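Local coordinates for protein yeast glycogen phosphorylase (Saccharomyces cerevisiae, PDB 1YGP) that belongs to the carbohydrate phosphorylase family of the GT-B clan and binds pyridoxal-5'-phosphate in a pocket of the chain, at residues Y646-V650 against D835-H839; Y626-K630 against V678-I684. All coordinates share one frame. Numbering follows the deposited sequence.

Interaction 1: residues Y646-V650 against D835-H839; sequences YPRKV and DQEFH
Pro647 sets its CB over one face of the His839 imidazole, a CH-pi contact in which this atom stands 3.4 Å from the ring centroid and 17° off the ring normal; the same CB is 3.3 Å from His839 NE2. At the edge of that ring, near its plane, the carbonyl oxygen of Arg648 comes within 3.1 Å of His839 CE1, so the ring is met on one face by Pro647 and at its edge by Arg648 O. Residues 646-650 run from the end of a helix through an extended approach (Pro647 phi/psi -80/164, Arg648 -48/118) into the strand beginning at Lys649. Residues 835-839 form one regular helical turn, with His839 N donating to Asp835 O at 3.1 Å, and Asp835 and His839, one turn apart and both m at chi1, point their CA-to-CB bonds toward 646-650. The closest CA pair is Pro647 and Asp835, 6.8 Å apart. Lys649, t at chi1 to chi3 and p at chi4, extends back to the helix, where its NZ forms a long salt bridge with Asp835 OD1 at 3.9 Å; the stronger partner of Asp835 is Arg625, which salt-bridges OD2 and also donates to the carbonyl of Pro647. His839 ND1 is hydrogen-bonded to Asp599. This is a helix packed by the N-terminal end of an inner strand of the parallel sheet in the Rossmann-like GT-B domain: strand 649-654 runs between strands 601-606 and 688-693, while helix 820-840 sends Phe838 onto Leu601 of the adjoining strand.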
ATOM      1  N   TYR A 646      14.293  51.512  13.615  1.00 35.22           N
ATOM      2  CA  TYR A 646      13.610  50.270  13.308  1.00 29.87           C
ATOM      3  C   TYR A 646      14.688  49.403  12.697  1.00 28.41           C
ATOM      4  O   TYR A 646      14.934  49.455  11.490  1.00 30.90           O
ATOM      5  CB  TYR A 646      12.478  50.487  12.290  1.00 27.83           C
ATOM      6  CG  TYR A 646      11.410  51.445  12.769  1.00 31.00           C
ATOM      7  CD1 TYR A 646      10.550  51.048  13.789  1.00 30.82           C
ATOM      8  CD2 TYR A 646      11.319  52.730  12.231  1.00 31.83           C
ATOM      9  CE1 TYR A 646       9.599  51.935  14.284  1.00 32.68           C
ATOM     10  CE2 TYR A 646      10.368  53.624  12.723  1.00 32.52           C
ATOM     11  CZ  TYR A 646       9.514  53.218  13.751  1.00 34.67           C
ATOM     12  OH  TYR A 646       8.572  54.091  14.264  1.00 41.22           O
ATOM     13  N   PRO A 647      15.429  48.627  13.468  1.00 27.84           N
ATOM     14  CA  PRO A 647      16.519  47.844  12.927  1.00 29.86           C
ATOM     15  C   PRO A 647      16.061  46.545  12.245  1.00 32.59           C
ATOM     16  O   PRO A 647      14.970  46.033  12.508  1.00 33.12           O
ATOM     17  CB  PRO A 647      17.408  47.660  14.141  1.00 27.74           C
ATOM     18  CG  PRO A 647      16.840  48.542  15.234  1.00 24.29           C
ATOM     19  CD  PRO A 647      15.365  48.535  14.914  1.00 25.08           C
ATOM     20  N   ARG A 648      16.998  45.985  11.462  1.00 34.72           N
ATOM     21  CA  ARG A 648      16.891  44.766  10.659  1.00 32.08           C
ATOM     22  C   ARG A 648      16.307  43.526  11.347  1.00 30.68           C
ATOM     23  O   ARG A 648      16.872  42.971  12.308  1.00 28.11           O
ATOM     24  CB  ARG A 648      18.294  44.526  10.125  1.00 35.08           C
ATOM     25  CG  ARG A 648      18.403  43.487   9.038  1.00 39.77           C
ATOM     26  CD  ARG A 648      19.720  43.626   8.286  1.00 47.22           C
ATOM     27  NE  ARG A 648      19.604  44.545   7.159  1.00 52.13           N
ATOM     28  CZ  ARG A 648      20.149  45.766   7.146  1.00 53.75           C
ATOM     29  NH1 ARG A 648      20.853  46.247   8.181  1.00 50.31           N
ATOM     30  NH2 ARG A 648      19.961  46.524   6.064  1.00 54.58           N
ATOM     31  N   LYS A 649      15.176  43.090  10.786  1.00 26.12           N
ATOM     32  CA  LYS A 649      14.312  42.062  11.341  1.00 21.82           C
ATOM     33  C   LYS A 649      13.786  41.202  10.198  1.00 21.42           C
ATOM     34  O   LYS A 649      13.731  41.644   9.043  1.00 25.05           O
ATOM     35  CB  LYS A 649      13.147  42.751  12.036  1.00 20.56           C
ATOM     36  CG  LYS A 649      12.251  42.028  13.024  1.00 17.79           C
ATOM     37  CD  LYS A 649      11.044  42.929  13.199  1.00 13.61           C
ATOM     38  CE  LYS A 649      10.197  42.657  14.455  1.00 17.81           C
ATOM     39  NZ  LYS A 649      10.820  43.062  15.710  1.00 14.83           N
ATOM     40  N   VAL A 650      13.418  39.959  10.502  1.00 18.64           N
ATOM     41  CA  VAL A 650      12.769  39.026   9.589  1.00 10.21           C
ATOM     42  C   VAL A 650      11.671  38.418  10.446  1.00  7.47           C
ATOM     43  O   VAL A 650      11.944  37.820  11.506  1.00  2.35           O
ATOM     44  CB  VAL A 650      13.675  37.849   9.121  1.00 10.80           C
ATOM     45  CG1 VAL A 650      12.870  36.938   8.222  1.00  4.83           C
ATOM     46  CG2 VAL A 650      14.835  38.320   8.304  1.00  7.67           C
ATOM     47  N   ASP A 835      14.135  45.252  20.291  1.00 23.43           N
ATOM     48  CA  ASP A 835      15.012  45.756  19.269  1.00 26.58           C
ATOM     49  C   ASP A 835      16.272  46.391  19.804  1.00 26.52           C
ATOM     50  O   ASP A 835      17.363  46.120  19.269  1.00 28.35           O
ATOM     51  CB  ASP A 835      14.290  46.773  18.414  1.00 33.35           C
ATOM     52  CG  ASP A 835      13.397  46.171  17.341  1.00 38.57           C
ATOM     53  OD1 ASP A 835      13.875  45.359  16.543  1.00 43.85           O
ATOM     54  OD2 ASP A 835      12.229  46.549  17.287  1.00 41.95           O
ATOM     55  N   GLN A 836      16.146  47.189  20.866  1.00 24.07           N
ATOM     56  CA  GLN A 836      17.319  47.855  21.398  1.00 25.37           C
ATOM     57  C   GLN A 836      18.215  46.846  22.081  1.00 27.30           C
ATOM     58  O   GLN A 836      19.422  46.838  21.820  1.00 31.97           O
ATOM     59  CB  GLN A 836      16.933  48.913  22.408  1.00 27.58           C
ATOM     60  N   GLU A 837      17.630  45.962  22.894  1.00 27.19           N
ATOM     61  CA  GLU A 837      18.320  44.895  23.600  1.00 24.18           C
ATOM     62  C   GLU A 837      19.192  44.095  22.658  1.00 24.37           C
ATOM     63  O   GLU A 837      20.410  44.128  22.787  1.00 24.41           O
ATOM     64  CB  GLU A 837      17.310  43.970  24.226  1.00 25.85           C
ATOM     65  CG  GLU A 837      16.873  44.280  25.635  1.00 31.56           C
ATOM     66  CD  GLU A 837      17.854  43.669  26.612  1.00 34.27           C
ATOM     67  OE1 GLU A 837      17.814  42.459  26.786  1.00 36.92           O
ATOM     68  OE2 GLU A 837      18.671  44.394  27.178  1.00 42.04           O
ATOM     69  N   PHE A 838      18.582  43.484  21.644  1.00 26.04           N
ATOM     70  CA  PHE A 838      19.267  42.617  20.704  1.00 25.83           C
ATOM     71  C   PHE A 838      20.326  43.317  19.874  1.00 26.25           C
ATOM     72  O   PHE A 838      21.460  42.848  19.792  1.00 27.28           O
ATOM     73  CB  PHE A 838      18.225  41.952  19.762  1.00 25.23           C
ATOM     74  CG  PHE A 838      18.815  41.133  18.611  1.00 21.37           C
ATOM     75  CD1 PHE A 838      19.277  39.843  18.827  1.00 19.50           C
ATOM     76  CD2 PHE A 838      18.910  41.693  17.332  1.00 23.75           C
ATOM     77  CE1 PHE A 838      19.827  39.129  17.768  1.00 21.48           C
ATOM     78  CE2 PHE A 838      19.465  40.969  16.277  1.00 23.47           C
ATOM     79  CZ  PHE A 838      19.926  39.682  16.493  1.00 19.50           C
ATOM     80  N   HIS A 839      19.990  44.423  19.216  1.00 26.56           N
ATOM     81  CA  HIS A 839      20.966  45.000  18.311  1.00 28.54           C
ATOM     82  C   HIS A 839      22.057  45.762  19.050  1.00 31.19           C
ATOM     83  O   HIS A 839      23.245  45.582  18.790  1.00 34.18           O
ATOM     84  CB  HIS A 839      20.275  45.933  17.313  1.00 24.78           C
ATOM     85  CG  HIS A 839      19.351  45.254  16.316  1.00 24.44           C
ATOM     86  ND1 HIS A 839      19.632  44.645  15.171  1.00 24.16           N
ATOM     87  CD2 HIS A 839      17.982  45.218  16.452  1.00 30.04           C
ATOM     88  CE1 HIS A 839      18.506  44.263  14.616  1.00 26.90           C
ATOM     89  NE2 HIS A 839      17.516  44.613  15.393  1.00 29.47           N
TER

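Interaction 2: residues Y626-K630 against V678-I684; sequences YLAMK and VNNDESI
Asp681 OD2 receives two donors from helix 615-634: Lys630 NZ at 2.9 Å, in a salt bridge, and Tyr626 OH at 3.0 Å, in a weak hydrogen bond. The contact belongs to the Rossmann-like alpha/beta part of the GT-B fold, where a type I beta turn from Val678 to Asp681 leads from helix 662-678 towards strand 688-693. Asp681 N bonds Val678 O at 3.2 Å, and a short 3-10 segment at 682-683 follows. Tyr626 and Lys630 are one helical turn apart, which lets both reach the same carboxylate. The closest CA pairs are Tyr626 with Val678 (7.4 Å) and Lys630 with Ile684 (7.1 Å). Beneath the polar group, the t rotamer of Tyr626 offers a ring face to Val678 CG2, a CH-pi contact 3.7 Å from the centroid, while Ile684 CD1 lies 3.6 Å from Tyr626 CE1 at the ring edge. Met629 SD meets Ile684 CG2 at 4.2 Å. Asp681 OD1, in turn, accepts a hydrogen bond from Ser683 OG at 2.7 Å.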
ATOM      1  N   TYR A 626       6.322  49.040   9.261  1.00 19.86           N
ATOM      2  CA  TYR A 626       6.553  49.379   7.857  1.00 23.54           C
ATOM      3  C   TYR A 626       6.046  50.784   7.491  1.00 27.89           C
ATOM      4  O   TYR A 626       6.748  51.588   6.863  1.00 24.59           O
ATOM      5  CB  TYR A 626       5.864  48.351   6.966  1.00 16.29           C
ATOM      6  CG  TYR A 626       6.024  48.622   5.485  1.00 16.09           C
ATOM      7  CD1 TYR A 626       7.294  48.556   4.900  1.00 19.12           C
ATOM      8  CD2 TYR A 626       4.899  48.896   4.702  1.00 14.35           C
ATOM      9  CE1 TYR A 626       7.437  48.756   3.523  1.00 20.39           C
ATOM     10  CE2 TYR A 626       5.036  49.095   3.325  1.00 15.73           C
ATOM     11  CZ  TYR A 626       6.305  49.020   2.744  1.00 20.85           C
ATOM     12  OH  TYR A 626       6.446  49.177   1.375  1.00 24.11           O
ATOM     13  N   LEU A 627       4.823  51.101   7.903  1.00 30.50           N
ATOM     14  CA  LEU A 627       4.242  52.410   7.666  1.00 32.21           C
ATOM     15  C   LEU A 627       5.054  53.516   8.332  1.00 30.87           C
ATOM     16  O   LEU A 627       5.285  54.577   7.743  1.00 32.11           O
ATOM     17  CB  LEU A 627       2.809  52.390   8.178  1.00 27.16           C
ATOM     18  CG  LEU A 627       1.694  52.543   7.159  1.00 25.22           C
ATOM     19  CD1 LEU A 627       2.046  51.953   5.790  1.00 19.09           C
ATOM     20  CD2 LEU A 627       0.483  51.886   7.781  1.00 26.68           C
ATOM     21  N   ALA A 628       5.549  53.255   9.530  1.00 29.29           N
ATOM     22  CA  ALA A 628       6.381  54.199  10.231  1.00 31.39           C
ATOM     23  C   ALA A 628       7.720  54.391   9.509  1.00 32.89           C
ATOM     24  O   ALA A 628       8.182  55.519   9.323  1.00 32.97           O
ATOM     25  CB  ALA A 628       6.606  53.673  11.633  1.00 30.06           C
ATOM     26  N   MET A 629       8.335  53.322   9.003  1.00 33.59           N
ATOM     27  CA  MET A 629       9.615  53.379   8.307  1.00 31.83           C
ATOM     28  C   MET A 629       9.524  54.218   7.052  1.00 30.91           C
ATOM     29  O   MET A 629      10.304  55.136   6.815  1.00 35.11           O
ATOM     30  CB  MET A 629      10.084  52.026   7.846  1.00 31.23           C
ATOM     31  CG  MET A 629      10.204  50.932   8.862  1.00 34.90           C
ATOM     32  SD  MET A 629      10.859  49.510   7.964  1.00 44.17           S
ATOM     33  CE  MET A 629      12.452  49.508   8.733  1.00 37.43           C
ATOM     34  N   LYS A 630       8.527  53.878   6.254  1.00 30.83           N
ATOM     35  CA  LYS A 630       8.276  54.501   4.983  1.00 31.48           C
ATOM     36  C   LYS A 630       8.027  55.982   5.102  1.00 33.19           C
ATOM     37  O   LYS A 630       8.622  56.792   4.386  1.00 32.91           O
ATOM     38  CB  LYS A 630       7.081  53.809   4.330  1.00 33.23           C
ATOM     39  CG  LYS A 630       7.516  52.843   3.247  1.00 34.83           C
ATOM     40  CD  LYS A 630       8.086  53.747   2.167  1.00 44.21           C
ATOM     41  CE  LYS A 630       8.622  53.033   0.972  1.00 43.63           C
ATOM     42  NZ  LYS A 630       7.551  52.320   0.305  1.00 49.12           N
ATOM     43  N   VAL A 678       6.440  44.549   1.301  1.00 22.86           N
ATOM     44  CA  VAL A 678       7.617  44.827   2.114  1.00 17.68           C
ATOM     45  C   VAL A 678       8.857  44.148   1.557  1.00 20.05           C
ATOM     46  O   VAL A 678       9.885  44.789   1.399  1.00 19.44           O
ATOM     47  CB  VAL A 678       7.333  44.354   3.543  1.00 16.58           C
ATOM     48  CG1 VAL A 678       8.563  44.521   4.418  1.00 19.22           C
ATOM     49  CG2 VAL A 678       6.164  45.161   4.109  1.00  9.51           C
ATOM     50  N   ASN A 679       8.806  42.882   1.165  1.00 23.39           N
ATOM     51  CA  ASN A 679      10.003  42.216   0.680  1.00 25.42           C
ATOM     52  C   ASN A 679      10.524  42.793  -0.612  1.00 29.42           C
ATOM     53  O   ASN A 679      11.716  42.722  -0.942  1.00 32.43           O
ATOM     54  CB  ASN A 679       9.769  40.737   0.426  1.00 26.53           C
ATOM     55  CG  ASN A 679       9.602  39.869   1.662  1.00 26.45           C
ATOM     56  OD1 ASN A 679      10.025  40.176   2.776  1.00 28.50           O
ATOM     57  ND2 ASN A 679       8.954  38.729   1.512  1.00 30.62           N
ATOM     58  N   ASN A 680       9.628  43.413  -1.367  1.00 30.96           N
ATOM     59  CA  ASN A 680      10.039  43.891  -2.667  1.00 33.56           C
ATOM     60  C   ASN A 680      10.121  45.396  -2.712  1.00 36.19           C
ATOM     61  O   ASN A 680      10.261  45.990  -3.786  1.00 40.12           O
ATOM     62  CB  ASN A 680       9.062  43.359  -3.705  1.00 30.81           C
ATOM     63  CG  ASN A 680       9.054  41.838  -3.679  1.00 32.22           C
ATOM     64  OD1 ASN A 680      10.088  41.173  -3.738  1.00 34.23           O
ATOM     65  ND2 ASN A 680       7.907  41.197  -3.528  1.00 31.56           N
ATOM     66  N   ASP A 681      10.095  46.059  -1.555  1.00 36.13           N
ATOM     67  CA  ASP A 681      10.193  47.500  -1.541  1.00 38.75           C
ATOM     68  C   ASP A 681      11.598  48.025  -1.275  1.00 40.36           C
ATOM     69  O   ASP A 681      12.048  48.252  -0.148  1.00 42.27           O
ATOM     70  CB  ASP A 681       9.233  48.051  -0.511  1.00 38.78           C
ATOM     71  CG  ASP A 681       9.324  49.556  -0.385  1.00 37.80           C
ATOM     72  OD1 ASP A 681       9.446  50.236  -1.403  1.00 40.43           O
ATOM     73  OD2 ASP A 681       9.301  50.025   0.748  1.00 39.61           O
ATOM     74  N   GLU A 682      12.253  48.340  -2.379  1.00 41.80           N
ATOM     75  CA  GLU A 682      13.621  48.828  -2.393  1.00 42.75           C
ATOM     76  C   GLU A 682      13.995  49.899  -1.389  1.00 42.69           C
ATOM     77  O   GLU A 682      15.069  49.833  -0.801  1.00 43.47           O
ATOM     78  CB  GLU A 682      13.945  49.373  -3.763  1.00 50.17           C
ATOM     79  N   SER A 683      13.080  50.835  -1.140  1.00 43.69           N
ATOM     80  CA  SER A 683      13.297  51.978  -0.263  1.00 41.35           C
ATOM     81  C   SER A 683      13.768  51.650   1.145  1.00 41.51           C
ATOM     82  O   SER A 683      14.616  52.348   1.706  1.00 41.60           O
ATOM     83  CB  SER A 683      12.011  52.777  -0.155  1.00 38.02           C
ATOM     84  OG  SER A 683      11.070  52.424  -1.164  1.00 39.81           O
ATOM     85  N   ILE A 684      13.247  50.573   1.737  1.00 40.77           N
ATOM     86  CA  ILE A 684      13.625  50.257   3.102  1.00 37.82           C
ATOM     87  C   ILE A 684      14.832  49.332   3.125  1.00 38.04           C
ATOM     88  O   ILE A 684      15.119  48.705   4.147  1.00 38.55           O
ATOM     89  CB  ILE A 684      12.424  49.616   3.881  1.00 35.49           C
ATOM     90  CG1 ILE A 684      11.845  48.386   3.196  1.00 33.49           C
ATOM     91  CG2 ILE A 684      11.364  50.685   4.014  1.00 32.91           C
ATOM     92  CD1 ILE A 684      10.838  47.641   4.077  1.00 33.70           C
TER

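How the interactions relate
Of the four segments, the chain reaches 626-630 on helix 615-634 first, then 646-650 at the start of strand 649-654, then 678-684 beyond helix 662-678. Interaction 2 closes there, across 47 intervening residues. Interaction 1, with 184 residues between its segments, closes only at 835-839, so the two loops cross rather than nest. Their centres are 15 Å apart, and they meet directly where Tyr646 packs on helix 615-634: its OH is 3.3 Å from Ala628 CB, and its CB is 3.7 Å from Met629 CE. Together they tie helix 615-634, the start of strand 649-654, the loop before strand 688-693 and the late helix 820-840.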